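Local coordinates for protein putative TetR transcriptional regulator (Rhodococcus sp., PDB 2I10) that probably binds DNA through a helix-turn-helix domain and regulates transcription, as other members of the TetR family do, at residues M67-L72 with C107-A112; P81-A86 with G149-G154; A86-L91 with A187-A192; T137-F142 with A159-V164. All blocks are in the same frame, centred on the assembly; numbering follows the deposited sequence.

Contact 1 (M67-L72 with C107-A112); sequences MCERTL and CMTVQA
Cys68 turns its SG anti to its carbonyl carbon (chi1 -76°), while Cys107 holds SG between its backbone N and carbonyl carbon (chi1 72°), and the two sulfurs are joined in a disulfide, Cys68 SG to Cys107 SG 2.1 Å. The torsion about that bond is -98°, close to the relaxed right-angle value for a disulfide. One residue further on, the side chain of Glu69 crosses that of Thr109 at about a right angle. Thr109 OG1 gives its hydrogen to the syn lone pair of Glu69 OE2 at 2.7 Å, and Tyr169 OH bonds to the same oxygen, so two hydroxyls grip it. The other oxygen, OE1, takes a hydrogen from a water that also accepts from Cys68 N at 2.9 Å and from Thr109 N at 3.2 Å; this water ties the two backbones together beside the disulfide. A buried carboxylate is thus well supplied with partners, and its side chain also packs on Arg131, which helps line the p-nitrophenol pocket. Two selenomethionines also touch: Met67 CG lies 3.8 Å from Met108 SE, and Met108 goes on to reach Met21 and Trp25 of helix 15-27. Cys107 is the N-cap residue of helix 108-112, so the disulfide fastens the start of that short helix to the turn following helix 55-66. This is the junction, familiar from TetR-family regulators, between the DNA-binding domain and the helical ligand-binding core.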
# COMPACT_ATOMS: atom_id res chain seq x y z
N MSE B 67 8.61 2.04 -8.67
CA MSE B 67 8.11 0.68 -8.88
C MSE B 67 8.57 -0.17 -7.70
O MSE B 67 9.78 -0.25 -7.46
CB MSE B 67 8.60 0.10 -10.23
CG MSE B 67 7.52 -0.16 -11.36
SE MSE B 67 8.29 -1.51 -12.72
CE MSE B 67 8.23 -3.04 -11.61
N CYS B 68 7.64 -0.78 -6.94
CA CYS B 68 7.99 -1.79 -5.91
C CYS B 68 8.74 -2.98 -6.57
O CYS B 68 9.79 -3.41 -6.10
CB CYS B 68 6.73 -2.27 -5.10
SG CYS B 68 6.08 -1.05 -3.76
N GLU B 69 8.19 -3.45 -7.68
CA GLU B 69 8.58 -4.73 -8.30
C GLU B 69 9.78 -4.68 -9.26
O GLU B 69 9.89 -5.56 -10.13
CB GLU B 69 7.39 -5.31 -9.06
CG GLU B 69 6.10 -5.34 -8.25
CD GLU B 69 5.24 -4.08 -8.37
OE1 GLU B 69 5.72 -3.00 -8.78
OE2 GLU B 69 4.06 -4.18 -8.03
N ARG B 70 10.64 -3.67 -9.13
CA ARG B 70 11.80 -3.49 -10.01
C ARG B 70 12.68 -4.73 -10.19
O ARG B 70 13.24 -5.22 -9.21
CB ARG B 70 12.65 -2.30 -9.50
CG ARG B 70 13.32 -1.54 -10.63
CD ARG B 70 12.32 -1.01 -11.64
NE ARG B 70 12.99 -0.22 -12.65
CZ ARG B 70 12.94 -0.38 -13.98
NH1 ARG B 70 12.19 -1.29 -14.56
NH2 ARG B 70 13.62 0.47 -14.75
N THR B 71 12.82 -5.20 -11.44
CA THR B 71 13.48 -6.47 -11.77
C THR B 71 14.90 -6.67 -11.24
O THR B 71 15.20 -7.71 -10.64
CB THR B 71 13.38 -6.88 -13.31
OG1 THR B 71 14.20 -8.01 -13.53
CG2 THR B 71 13.85 -5.82 -14.24
N LEU B 72 15.75 -5.67 -11.45
CA LEU B 72 17.18 -5.78 -11.11
C LEU B 72 17.37 -5.91 -9.60
O LEU B 72 18.17 -6.73 -9.14
CB LEU B 72 17.98 -4.59 -11.69
CG LEU B 72 19.39 -4.27 -11.11
CD1 LEU B 72 20.39 -5.40 -11.32
CD2 LEU B 72 19.98 -2.96 -11.63
N CYS B 107 4.28 3.36 -3.94
CA CYS B 107 4.75 2.86 -5.20
C CYS B 107 3.58 2.69 -6.14
O CYS B 107 2.40 2.80 -5.74
CB CYS B 107 5.55 1.59 -5.05
SG CYS B 107 4.59 0.12 -4.63
N MSE B 108 3.88 2.46 -7.39
CA MSE B 108 2.85 2.52 -8.39
C MSE B 108 1.73 1.51 -8.19
O MSE B 108 0.55 1.80 -8.41
CB MSE B 108 3.49 2.41 -9.76
CG MSE B 108 4.37 3.62 -10.11
SE MSE B 108 5.66 3.18 -11.62
CE MSE B 108 4.31 2.52 -12.90
N THR B 109 2.05 0.29 -7.82
CA THR B 109 0.93 -0.62 -7.47
C THR B 109 -0.01 -0.13 -6.34
O THR B 109 -1.24 -0.32 -6.40
CB THR B 109 1.44 -2.07 -7.21
OG1 THR B 109 2.06 -2.49 -8.44
CG2 THR B 109 0.31 -3.08 -6.70
N VAL B 110 0.56 0.47 -5.32
CA VAL B 110 -0.27 1.11 -4.30
C VAL B 110 -1.21 2.13 -4.98
O VAL B 110 -2.42 2.05 -4.82
CB VAL B 110 0.58 1.76 -3.16
CG1 VAL B 110 -0.26 2.74 -2.34
CG2 VAL B 110 1.21 0.66 -2.25
N GLN B 111 -0.65 3.05 -5.77
CA GLN B 111 -1.42 4.04 -6.54
C GLN B 111 -2.52 3.43 -7.45
O GLN B 111 -3.68 3.93 -7.47
CB GLN B 111 -0.45 4.91 -7.36
CG GLN B 111 0.24 5.97 -6.50
CD GLN B 111 -0.77 7.01 -5.97
OE1 GLN B 111 -1.59 7.52 -6.74
NE2 GLN B 111 -0.70 7.33 -4.66
N ALA B 112 -2.16 2.37 -8.20
CA ALA B 112 -3.12 1.68 -9.08
C ALA B 112 -4.28 1.04 -8.31
O ALA B 112 -5.34 0.83 -8.87
CB ALA B 112 -2.41 0.62 -9.93
O HOH W 1 5.11 -0.64 -8.29

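Contact 2 (P81-A86 with G149-G154); sequences PTAHEA and GDLPAG
Asp150 reaches across to the start of helix 83-98 and supplements the N-cap of that helix in the all-helical C-terminal domain. Its CG sits between the backbone N and the carbonyl carbon (chi1 55°). OD2 accepts from Ala83 N at 2.9 Å in a nearly straight bond (167°), approached on the syn side but 35° out of the carboxylate plane. A water 2.8 Å from OD2 passes the link on to His84 N. Thr82, the N-cap residue itself, holds OG1 in the corresponding position between its own backbone N and carbonyl carbon, where it accepts from Glu85 N at 3.1 Å, so side chains and water together serve three N-H groups of the turn. The same rotation leaves Thr82 CG2 lying against Asp150 CB at 3.8 Å. The negative charge at a helix N-terminus probably gains from the helix dipole. An alanine in place of Asp150 would probably leave Ala83 N without its acceptor and the bridging water less firmly held. Leu151 follows, its end coming nearer the helix start and packing on Phe142 and Ala145 of helix 121-148, while its CD1 stops 4.3 Å from Ala83 CB.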
# COMPACT_ATOMS: atom_id res chain seq x y z
N PRO B 81 21.93 -16.64 -0.24
CA PRO B 81 22.04 -18.08 -0.08
C PRO B 81 20.83 -18.80 0.52
O PRO B 81 20.77 -20.01 0.44
CB PRO B 81 23.24 -18.24 0.88
CG PRO B 81 23.94 -16.92 0.84
CD PRO B 81 22.88 -15.93 0.64
N THR B 82 19.91 -18.08 1.17
CA THR B 82 18.67 -18.67 1.73
C THR B 82 17.50 -17.82 1.30
O THR B 82 17.68 -16.65 0.94
CB THR B 82 18.67 -18.82 3.31
OG1 THR B 82 18.79 -17.54 3.94
CG2 THR B 82 19.80 -19.76 3.83
N ALA B 83 16.31 -18.42 1.27
CA ALA B 83 15.05 -17.72 0.99
C ALA B 83 14.82 -16.60 2.02
O ALA B 83 14.43 -15.48 1.64
CB ALA B 83 13.89 -18.71 1.01
N HIS B 84 15.05 -16.91 3.30
CA HIS B 84 14.96 -15.91 4.37
C HIS B 84 15.86 -14.68 4.08
O HIS B 84 15.36 -13.57 4.05
CB HIS B 84 15.27 -16.47 5.78
CG HIS B 84 15.38 -15.38 6.82
ND1 HIS B 84 14.28 -14.71 7.30
CD2 HIS B 84 16.46 -14.77 7.35
CE1 HIS B 84 14.67 -13.75 8.12
NE2 HIS B 84 16.00 -13.77 8.18
N GLU B 85 17.16 -14.89 3.88
CA GLU B 85 18.08 -13.78 3.57
C GLU B 85 17.71 -13.04 2.29
O GLU B 85 17.88 -11.80 2.23
CB GLU B 85 19.53 -14.26 3.46
CG GLU B 85 20.53 -13.15 3.66
CD GLU B 85 22.00 -13.58 3.52
OE1 GLU B 85 22.35 -14.77 3.81
OE2 GLU B 85 22.82 -12.69 3.16
N ALA B 86 17.22 -13.78 1.30
CA ALA B 86 16.73 -13.21 0.02
C ALA B 86 15.61 -12.18 0.26
O ALA B 86 15.70 -11.02 -0.17
CB ALA B 86 16.23 -14.32 -0.94
N GLY B 149 16.89 -26.91 1.18
CA GLY B 149 16.48 -27.34 2.50
C GLY B 149 16.45 -26.24 3.54
O GLY B 149 16.27 -26.54 4.71
N ASP B 150 16.63 -24.97 3.15
CA ASP B 150 16.53 -23.88 4.13
C ASP B 150 15.08 -23.44 4.33
O ASP B 150 14.76 -22.74 5.26
CB ASP B 150 17.40 -22.67 3.76
CG ASP B 150 17.12 -22.14 2.37
OD1 ASP B 150 17.72 -22.67 1.41
OD2 ASP B 150 16.33 -21.19 2.23
N LEU B 151 14.20 -23.83 3.41
CA LEU B 151 12.76 -23.71 3.60
C LEU B 151 12.24 -25.08 4.01
O LEU B 151 12.48 -26.06 3.33
CB LEU B 151 12.07 -23.22 2.33
CG LEU B 151 10.89 -22.26 2.42
CD1 LEU B 151 11.13 -21.06 3.38
CD2 LEU B 151 10.58 -21.78 1.01
N PRO B 152 11.56 -25.15 5.17
CA PRO B 152 11.04 -26.44 5.68
C PRO B 152 10.10 -27.08 4.69
O PRO B 152 9.30 -26.37 4.06
CB PRO B 152 10.29 -26.06 6.96
CG PRO B 152 10.25 -24.59 7.01
CD PRO B 152 11.27 -24.02 6.07
N ALA B 153 10.17 -28.41 4.56
CA ALA B 153 9.32 -29.12 3.60
C ALA B 153 7.86 -28.93 4.00
O ALA B 153 7.56 -28.88 5.16
CB ALA B 153 9.68 -30.59 3.56
N GLY B 154 6.96 -28.80 3.03
CA GLY B 154 5.54 -28.60 3.37
C GLY B 154 5.21 -27.11 3.55
O GLY B 154 4.08 -26.76 3.87
O HOH W 2 15.26 -19.58 4.27

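Contact 3 (A86-L91 with A187-A192); sequences AVLDFL and AAILAA
Val87 makes the first, light touch, its CG1 4.4 Å from Ala192 CA; the same methyl also packs on Val164, and CG2 on Phe142. Leu88 does more. Its backbone comes right up to the facing helix, where Ala192 CB lies 3.7 Å from Leu88 CA; the small methyl of Ala192 lets the two helices come this near. With CG anti to the backbone N (chi1 170°), the side chain of Leu88 comes nearer the partner helix at its end, and CD1 meets Ile189 CG1 at 3.9 Å, the two side chains crossing at a slant near the protein surface. The helices run almost antiparallel here (157°), with their axes 8.9 Å apart, an alanine-lined pairing of helix 83-98 with the last helix of the TetR-type C-terminal domain. That last helix has a second task: Leu190 and Ala191 also pack on Leu160 and Tyr163 of the second subunit. One turn after Leu88, Leu91 points straight at the partner helix. Its CB faces Ala188 CB at 4.1 Å. CG then stands anti to the carbonyl carbon, and CD1 slots in among Ala188, Ala191 and Ala192, 3.9 Å from Ala188 O and equally near Ala191 CB. Leu91 also packs on Val168 of helix 157-177, and Ala188 packs on Leu171 of the same helix.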
# COMPACT_ATOMS: atom_id res chain seq x y z
N ALA B 86 17.22 -13.78 1.30
CA ALA B 86 16.73 -13.21 0.02
C ALA B 86 15.61 -12.18 0.26
O ALA B 86 15.70 -11.02 -0.17
CB ALA B 86 16.23 -14.32 -0.94
N VAL B 87 14.57 -12.63 0.94
CA VAL B 87 13.43 -11.79 1.32
C VAL B 87 13.82 -10.61 2.25
O VAL B 87 13.36 -9.47 2.02
CB VAL B 87 12.31 -12.67 1.83
CG1 VAL B 87 11.19 -11.84 2.55
CG2 VAL B 87 11.74 -13.51 0.63
N LEU B 88 14.66 -10.89 3.25
CA LEU B 88 15.19 -9.88 4.15
C LEU B 88 15.90 -8.73 3.40
O LEU B 88 15.60 -7.54 3.63
CB LEU B 88 16.11 -10.50 5.21
CG LEU B 88 16.88 -9.46 6.04
CD1 LEU B 88 16.01 -8.80 7.10
CD2 LEU B 88 18.08 -10.09 6.71
N ASP B 89 16.85 -9.10 2.54
CA ASP B 89 17.58 -8.21 1.64
C ASP B 89 16.59 -7.39 0.82
O ASP B 89 16.66 -6.18 0.77
CB ASP B 89 18.32 -9.09 0.65
CG ASP B 89 19.76 -8.77 0.51
OD1 ASP B 89 20.50 -8.99 1.53
OD2 ASP B 89 20.17 -8.38 -0.64
N PHE B 90 15.68 -8.08 0.15
CA PHE B 90 14.68 -7.39 -0.65
C PHE B 90 13.84 -6.36 0.14
O PHE B 90 13.65 -5.20 -0.30
CB PHE B 90 13.74 -8.37 -1.31
CG PHE B 90 12.84 -7.72 -2.27
CD1 PHE B 90 13.39 -6.96 -3.32
CD2 PHE B 90 11.47 -7.80 -2.14
CE1 PHE B 90 12.56 -6.29 -4.22
CE2 PHE B 90 10.64 -7.15 -3.04
CZ PHE B 90 11.18 -6.40 -4.07
N LEU B 91 13.34 -6.78 1.29
CA LEU B 91 12.42 -5.91 2.06
C LEU B 91 13.12 -4.70 2.63
O LEU B 91 12.59 -3.58 2.52
CB LEU B 91 11.65 -6.69 3.15
CG LEU B 91 10.65 -7.74 2.72
CD1 LEU B 91 9.99 -8.38 4.00
CD2 LEU B 91 9.60 -7.22 1.71
N ALA B 187 10.58 -2.81 11.14
CA ALA B 187 9.40 -3.50 10.67
C ALA B 187 9.67 -4.51 9.53
O ALA B 187 9.07 -5.60 9.51
CB ALA B 187 8.32 -2.51 10.24
N ALA B 188 10.54 -4.13 8.58
CA ALA B 188 10.88 -5.02 7.45
C ALA B 188 11.65 -6.25 7.92
O ALA B 188 11.41 -7.34 7.44
CB ALA B 188 11.67 -4.25 6.41
N ILE B 189 12.55 -6.07 8.90
CA ILE B 189 13.26 -7.15 9.56
C ILE B 189 12.30 -8.11 10.27
O ILE B 189 12.44 -9.32 10.13
CB ILE B 189 14.34 -6.62 10.54
CG1 ILE B 189 15.50 -6.00 9.74
CG2 ILE B 189 14.89 -7.74 11.43
CD1 ILE B 189 16.52 -5.17 10.58
N LEU B 190 11.32 -7.58 11.00
CA LEU B 190 10.26 -8.44 11.57
C LEU B 190 9.45 -9.15 10.48
O LEU B 190 9.09 -10.33 10.61
CB LEU B 190 9.32 -7.62 12.44
CG LEU B 190 9.87 -7.00 13.72
CD1 LEU B 190 8.86 -6.01 14.28
CD2 LEU B 190 10.16 -8.10 14.73
N ALA B 191 9.16 -8.44 9.39
CA ALA B 191 8.35 -9.05 8.33
C ALA B 191 9.07 -10.24 7.71
O ALA B 191 8.45 -11.27 7.43
CB ALA B 191 7.92 -8.03 7.25
N ALA B 192 10.39 -10.10 7.54
CA ALA B 192 11.20 -11.16 6.93
C ALA B 192 11.20 -12.46 7.75
O ALA B 192 11.34 -13.56 7.20
CB ALA B 192 12.61 -10.68 6.69

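Contact 4 (T137-F142 with A159-V164); sequences TVLDRF and ALARYV. With NPO (p-nitrophenol), chain C.
Phe142 aims the edge of its ring at a helix backbone: CE2 comes to 3.5 Å from Ala161 N, with the nitrogen close to the ring plane. Its chi2 of -10° sets CD1 nearly eclipsed with CA, an uncommon twist for a phenylalanine. Leu160 crosses the ring at about a right angle, placing CD2 over one face in a CH-pi contact, 4.1 Å from the centroid and 27° off the normal. At the rim Val164 CG2 stands 4.1 Å from Phe142 CZ. Ala161 is the small residue in the middle, its CB touched by Leu139 CD2 at 3.9 Å and by Val138 CG1 at 4.1 Å. On another side of the same helix, Arg162 turns its guanidinium edge-on to p-nitrophenol and forms salt bridges with Glu174 and Glu183 of the second subunit. An alanine in place of Arg162 would probably leave those two glutamates without this cationic partner and open a gap beside the ligand. The helices 121-148 and 157-177 meet here at 133° between their N-to-C directions, and helix 83-98 packs against the contact as its Ala83 touches Phe142 and its Ala86 touches Arg141.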
# COMPACT_ATOMS: atom_id res chain seq x y z
N THR B 137 9.11 -14.98 -9.43
CA THR B 137 10.52 -14.92 -9.01
C THR B 137 10.70 -15.34 -7.55
O THR B 137 11.66 -16.03 -7.16
CB THR B 137 11.07 -13.46 -9.20
OG1 THR B 137 10.99 -13.09 -10.60
CG2 THR B 137 12.50 -13.37 -8.76
N VAL B 138 9.78 -14.88 -6.71
CA VAL B 138 9.76 -15.25 -5.30
C VAL B 138 9.42 -16.73 -5.20
O VAL B 138 10.09 -17.45 -4.51
CB VAL B 138 8.77 -14.30 -4.50
CG1 VAL B 138 8.55 -14.81 -3.10
CG2 VAL B 138 9.35 -12.91 -4.44
N LEU B 139 8.42 -17.20 -5.93
CA LEU B 139 8.09 -18.64 -5.93
C LEU B 139 9.27 -19.51 -6.42
O LEU B 139 9.48 -20.62 -5.89
CB LEU B 139 6.85 -18.95 -6.82
CG LEU B 139 5.44 -18.61 -6.30
CD1 LEU B 139 4.37 -18.66 -7.41
CD2 LEU B 139 5.09 -19.52 -5.09
N ASP B 140 9.98 -19.05 -7.45
CA ASP B 140 11.15 -19.80 -7.96
C ASP B 140 12.15 -19.86 -6.84
O ASP B 140 12.76 -20.90 -6.61
CB ASP B 140 11.80 -19.09 -9.16
CG ASP B 140 11.01 -19.22 -10.44
OD1 ASP B 140 10.15 -20.14 -10.49
OD2 ASP B 140 11.25 -18.44 -11.41
N ARG B 141 12.32 -18.75 -6.11
CA ARG B 141 13.30 -18.75 -4.98
C ARG B 141 12.90 -19.75 -3.88
O ARG B 141 13.77 -20.41 -3.28
CB ARG B 141 13.46 -17.36 -4.35
CG ARG B 141 14.65 -17.18 -3.37
CD ARG B 141 15.99 -17.53 -4.01
NE ARG B 141 17.10 -17.71 -3.07
CZ ARG B 141 17.38 -18.85 -2.44
NH1 ARG B 141 16.62 -19.92 -2.60
NH2 ARG B 141 18.42 -18.94 -1.67
N PHE B 142 11.59 -19.86 -3.64
CA PHE B 142 11.03 -20.75 -2.62
C PHE B 142 11.21 -22.23 -3.04
O PHE B 142 11.49 -23.09 -2.20
CB PHE B 142 9.57 -20.40 -2.33
CG PHE B 142 9.40 -19.08 -1.54
CD1 PHE B 142 10.49 -18.43 -0.97
CD2 PHE B 142 8.14 -18.52 -1.35
CE1 PHE B 142 10.33 -17.27 -0.23
CE2 PHE B 142 8.00 -17.35 -0.61
CZ PHE B 142 9.10 -16.74 -0.04
N ALA B 159 1.01 -19.25 -0.49
CA ALA B 159 0.68 -18.36 0.59
C ALA B 159 1.83 -17.45 1.01
O ALA B 159 1.63 -16.25 1.28
CB ALA B 159 0.17 -19.17 1.82
N LEU B 160 3.03 -18.03 1.13
CA LEU B 160 4.19 -17.28 1.59
C LEU B 160 4.64 -16.20 0.57
O LEU B 160 5.06 -15.12 0.98
CB LEU B 160 5.34 -18.22 1.93
CG LEU B 160 6.57 -17.58 2.61
CD1 LEU B 160 6.21 -16.92 3.95
CD2 LEU B 160 7.55 -18.66 2.82
N ALA B 161 4.56 -16.50 -0.73
CA ALA B 161 4.76 -15.48 -1.80
C ALA B 161 3.79 -14.31 -1.71
O ALA B 161 4.18 -13.17 -1.83
CB ALA B 161 4.64 -16.13 -3.20
N ARG B 162 2.50 -14.61 -1.52
CA ARG B 162 1.47 -13.60 -1.35
C ARG B 162 1.78 -12.77 -0.12
O ARG B 162 1.64 -11.56 -0.12
CB ARG B 162 0.09 -14.28 -1.25
CG ARG B 162 -1.14 -13.36 -1.40
CD ARG B 162 -1.18 -12.65 -2.77
NE ARG B 162 -1.40 -13.59 -3.87
CZ ARG B 162 -1.51 -13.27 -5.16
NH1 ARG B 162 -1.38 -12.01 -5.58
NH2 ARG B 162 -1.70 -14.24 -6.04
N TYR B 163 2.22 -13.40 0.95
CA TYR B 163 2.55 -12.63 2.12
C TYR B 163 3.70 -11.65 1.83
O TYR B 163 3.64 -10.52 2.27
CB TYR B 163 2.91 -13.51 3.30
CG TYR B 163 3.71 -12.76 4.33
CD1 TYR B 163 3.08 -11.96 5.28
CD2 TYR B 163 5.09 -12.83 4.32
CE1 TYR B 163 3.83 -11.26 6.20
CE2 TYR B 163 5.84 -12.10 5.22
CZ TYR B 163 5.20 -11.33 6.17
OH TYR B 163 5.95 -10.63 7.12
N VAL B 164 4.74 -12.10 1.14
CA VAL B 164 5.89 -11.22 0.79
C VAL B 164 5.45 -10.03 -0.02
O VAL B 164 5.97 -8.94 0.19
CB VAL B 164 7.05 -11.98 0.03
CG1 VAL B 164 8.16 -11.00 -0.45
CG2 VAL B 164 7.66 -13.07 0.94
C1 NPO C . -3.37 -13.84 -8.79
C2 NPO C . -4.52 -13.11 -9.05
C3 NPO C . -4.49 -11.74 -9.07
C4 NPO C . -3.32 -11.07 -8.83
C5 NPO C . -2.15 -11.77 -8.56
C6 NPO C . -2.17 -13.16 -8.54
OH NPO C . -3.38 -9.72 -8.85
N1 NPO C . -3.52 -15.25 -8.80
O2 NPO C . -4.62 -15.70 -9.13
O3 NPO C . -2.60 -16.03 -8.53

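How the contacts relate
Contacts 2, 3 and 4 cluster at one end of the C-terminal domain, their centres 11 to 13 Å apart. Helix 83-98 ties them together: its start serves contact 2, the next turns contact 3, and it also packs on contact 4. Tyr163 OH probably bonds to Ala191 O, a further link between contacts 3 and 4. Contact 1 lies nearer the centre of the subunit, about 17 Å from contact 3 and 25 Å from contact 2, centre to centre, yet Cys68 packs against Phe90. Contact 4 falls within the sequence spanned by contact 3, whereas contacts 1, 2 and 3 interleave. Contacts 1, 3 and 4 also touch the second subunit; the same helices therefore serve both the core of the subunit and the dimer interface.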